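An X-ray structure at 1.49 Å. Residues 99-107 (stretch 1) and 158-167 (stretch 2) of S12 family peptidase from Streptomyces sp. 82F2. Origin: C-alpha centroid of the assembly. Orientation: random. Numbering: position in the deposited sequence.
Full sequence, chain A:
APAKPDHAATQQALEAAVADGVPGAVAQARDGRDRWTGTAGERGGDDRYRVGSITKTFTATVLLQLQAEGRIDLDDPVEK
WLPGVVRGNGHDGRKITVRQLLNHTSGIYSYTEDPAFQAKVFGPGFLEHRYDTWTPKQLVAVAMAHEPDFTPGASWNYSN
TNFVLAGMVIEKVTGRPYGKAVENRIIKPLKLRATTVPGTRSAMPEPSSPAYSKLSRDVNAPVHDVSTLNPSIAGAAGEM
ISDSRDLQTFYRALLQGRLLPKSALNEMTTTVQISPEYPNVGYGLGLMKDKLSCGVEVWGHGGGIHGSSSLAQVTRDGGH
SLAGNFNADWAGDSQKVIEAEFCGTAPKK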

# COMPACT_ATOMS: atom_id res chain seq x y z
N ARG A 99 -3.73 12.64 11.39
CA ARG A 99 -4.48 11.39 11.55
C ARG A 99 -5.48 11.19 10.42
O ARG A 99 -5.64 10.08 9.92
N GLN A 100 -6.16 12.26 10.02
CA GLN A 100 -7.14 12.18 8.96
C GLN A 100 -6.52 11.89 7.59
O GLN A 100 -7.17 11.29 6.74
N LEU A 101 -5.26 12.28 7.39
CA LEU A 101 -4.52 11.82 6.21
C LEU A 101 -4.40 10.31 6.26
O LEU A 101 -4.68 9.62 5.28
N LEU A 102 -4.01 9.78 7.42
CA LEU A 102 -3.63 8.38 7.50
C LEU A 102 -4.79 7.40 7.43
O LEU A 102 -4.59 6.25 7.04
N ASN A 103 -6.00 7.84 7.77
CA ASN A 103 -7.19 6.99 7.66
C ASN A 103 -8.16 7.40 6.54
O ASN A 103 -9.26 6.87 6.44
N HIS A 104 -7.71 8.33 5.69
CA HIS A 104 -8.47 8.77 4.52
C HIS A 104 -9.81 9.41 4.86
O HIS A 104 -10.76 9.32 4.09
N THR A 105 -9.87 10.10 6.00
CA THR A 105 -11.07 10.89 6.31
C THR A 105 -10.82 12.39 6.11
O THR A 105 -11.67 13.21 6.48
N SER A 106 -9.68 12.75 5.53
CA SER A 106 -9.36 14.15 5.23
C SER A 106 -10.28 14.78 4.19
O SER A 106 -10.55 15.98 4.27
N GLY A 107 -10.72 14.00 3.21
CA GLY A 107 -11.48 14.52 2.08
C GLY A 107 -10.61 15.07 0.96
O GLY A 107 -11.14 15.61 -0.02
N TYR A 158 -10.59 6.86 -0.21
CA TYR A 158 -9.19 6.54 -0.38
C TYR A 158 -8.53 7.55 -1.29
O TYR A 158 -8.97 7.73 -2.43
N SER A 159 -7.48 8.20 -0.79
CA SER A 159 -6.79 9.23 -1.56
C SER A 159 -5.28 9.12 -1.44
O SER A 159 -4.73 9.12 -0.34
N ASN A 160 -4.63 9.00 -2.58
CA ASN A 160 -3.18 8.84 -2.59
C ASN A 160 -2.50 10.11 -2.12
O ASN A 160 -1.39 10.05 -1.58
N THR A 161 -3.14 11.26 -2.31
CA THR A 161 -2.55 12.53 -1.86
C THR A 161 -2.33 12.50 -0.36
O THR A 161 -1.37 13.09 0.14
N ASN A 162 -3.19 11.80 0.36
CA ASN A 162 -3.05 11.74 1.81
C ASN A 162 -1.70 11.22 2.22
O ASN A 162 -1.13 11.73 3.18
N PHE A 163 -1.19 10.21 1.52
CA PHE A 163 0.08 9.61 1.91
C PHE A 163 1.29 10.28 1.31
O PHE A 163 2.36 10.23 1.90
N VAL A 164 1.14 10.97 0.18
CA VAL A 164 2.19 11.88 -0.25
C VAL A 164 2.39 13.00 0.79
O VAL A 164 3.53 13.31 1.16
N LEU A 165 1.31 13.60 1.25
CA LEU A 165 1.38 14.58 2.34
C LEU A 165 2.00 13.96 3.60
O LEU A 165 2.86 14.58 4.23
N ALA A 166 1.61 12.74 3.95
CA ALA A 166 2.16 12.10 5.14
C ALA A 166 3.69 11.97 5.02
O ALA A 166 4.42 12.18 5.99
N GLY A 167 4.18 11.61 3.84
CA GLY A 167 5.60 11.56 3.59
C GLY A 167 6.26 12.92 3.79
O GLY A 167 7.36 13.02 4.33

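The most distinctive feature of this contact is the buried imidazole of His 104, stacked on one face by an aromatic ring and hydrogen-bonded at its edge by a side-chain amide. His 104 adopts positive phi (61°) just beyond the end of the first helix, and its CA-to-CB bond points toward the second stretch. With chi1 m and chi2 near -70°, its ring forms an offset stack with that of Tyr 158 (chi1 t), the centroids 4.4 Å apart and the planes inclined by 27°. Tyr 158 CA lies over the imidazole face as well, 4.1 Å from its centroid. At the ring edge, Asn 162 ND2 donates a nearly linear hydrogen bond to His 104 ND1 (3.1 Å, 170°), which requires ND1 to be the unprotonated, accepting nitrogen; NE2 is satisfied elsewhere in the structure.

Asn 162 (chi1 m) also points toward the first stretch and uses both ends of its amide. Its OD1 accepts a short hydrogen bond from Ser 106 OG (2.6 Å), a serine in the p rotamer, so the amide ties together two residues of the loop that follows the helix. Water 1 extends this polar cluster: it accepts from Asn 162 ND2 (3.3 Å) and Gly 107 N (3.0 Å), and donates a weak bond to His 104 O (3.1 Å).

Alongside, the side-chain packing is mostly apolar. Leu 101 (m, t) leaves sideways and places CD1 3.9 Å from Leu 165 CB, while its carbonyl O lies 3.2 Å from Asn 162 CB, where the backbones come close. Leu 102 (m, t) starts away from the second helix, yet its end returns: CD2 sits 3.7 Å from Phe 163 CE2 and 3.9 Å from Ala 166 CB. The Phe 163 ring (chi1 m) meets Leu 102 O edge-on, with CZ 3.3 Å from that oxygen, and lies oblique to the imidazole.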

# COMPACT_ATOMS: atom_id res chain seq x y z
CB ARG A 99 -5.21 11.35 12.90
CG ARG A 99 -5.85 10.00 13.24
CD ARG A 99 -6.65 10.04 14.58
NE ARG A 99 -5.81 10.55 15.65
CZ ARG A 99 -4.82 9.88 16.22
NH1 ARG A 99 -4.56 8.62 15.88
NH2 ARG A 99 -4.08 10.46 17.17
CB GLN A 100 -7.98 13.47 8.93
CG GLN A 100 -8.88 13.62 10.14
CD GLN A 100 -9.56 14.97 10.20
OE1 GLN A 100 -8.99 15.98 9.81
NE2 GLN A 100 -10.78 14.98 10.70
CB LEU A 101 -3.12 12.41 6.17
CG LEU A 101 -2.95 13.94 6.21
CD1 LEU A 101 -1.48 14.29 6.15
CD2 LEU A 101 -3.72 14.60 5.06
CB LEU A 102 -2.82 8.13 8.77
CG LEU A 102 -1.51 8.89 8.86
CD1 LEU A 102 -0.92 8.68 10.25
CD2 LEU A 102 -0.52 8.48 7.78
CB ASN A 103 -7.90 6.86 9.02
CG ASN A 103 -8.44 8.17 9.55
OD1 ASN A 103 -8.65 9.13 8.80
ND2 ASN A 103 -8.70 8.21 10.84
CB HIS A 104 -8.67 7.63 3.51
CG HIS A 104 -7.40 7.03 3.00
ND1 HIS A 104 -6.53 7.70 2.16
CD2 HIS A 104 -6.85 5.83 3.23
CE1 HIS A 104 -5.51 6.92 1.89
NE2 HIS A 104 -5.67 5.77 2.53
CB THR A 105 -11.59 10.61 7.73
OG1 THR A 105 -10.60 10.98 8.71
CG2 THR A 105 -11.96 9.13 7.87
CB SER A 106 -7.93 14.27 4.74
OG SER A 106 -7.86 13.64 3.47
CB TYR A 158 -9.08 5.15 -0.99
CG TYR A 158 -7.72 4.55 -0.94
CD1 TYR A 158 -6.78 4.84 -1.91
CD2 TYR A 158 -7.37 3.67 0.07
CE1 TYR A 158 -5.52 4.25 -1.88
CE2 TYR A 158 -6.12 3.07 0.10
CZ TYR A 158 -5.21 3.36 -0.87
OH TYR A 158 -3.97 2.79 -0.88
CB SER A 159 -7.22 10.62 -1.09
OG SER A 159 -6.42 11.60 -1.72
CB ASN A 160 -2.74 8.39 -3.98
CG ASN A 160 -3.17 6.98 -4.27
OD1 ASN A 160 -2.88 6.08 -3.48
ND2 ASN A 160 -3.95 6.79 -5.31
CB THR A 161 -3.46 13.71 -2.20
OG1 THR A 161 -3.95 13.55 -3.53
CG2 THR A 161 -2.69 15.02 -2.10
CB ASN A 162 -4.13 10.87 2.42
CG ASN A 162 -5.46 11.58 2.47
OD1 ASN A 162 -5.51 12.80 2.65
ND2 ASN A 162 -6.54 10.83 2.35
CB PHE A 163 0.06 8.09 1.73
CG PHE A 163 -0.62 7.40 2.89
CD1 PHE A 163 -2.00 7.48 3.05
CD2 PHE A 163 0.12 6.72 3.83
CE1 PHE A 163 -2.62 6.91 4.13
CE2 PHE A 163 -0.52 6.13 4.92
CZ PHE A 163 -1.89 6.22 5.06
CB VAL A 164 1.91 12.42 -1.66
CG1 VAL A 164 2.96 13.44 -2.07
CG2 VAL A 164 1.88 11.27 -2.65
CB LEU A 165 -0.02 15.11 2.64
CG LEU A 165 -0.56 16.03 1.55
CD1 LEU A 165 -2.03 16.22 1.68
CD2 LEU A 165 0.18 17.38 1.56
CB ALA A 166 1.51 10.76 5.36
O HOH W 1 -9.76 11.42 2.07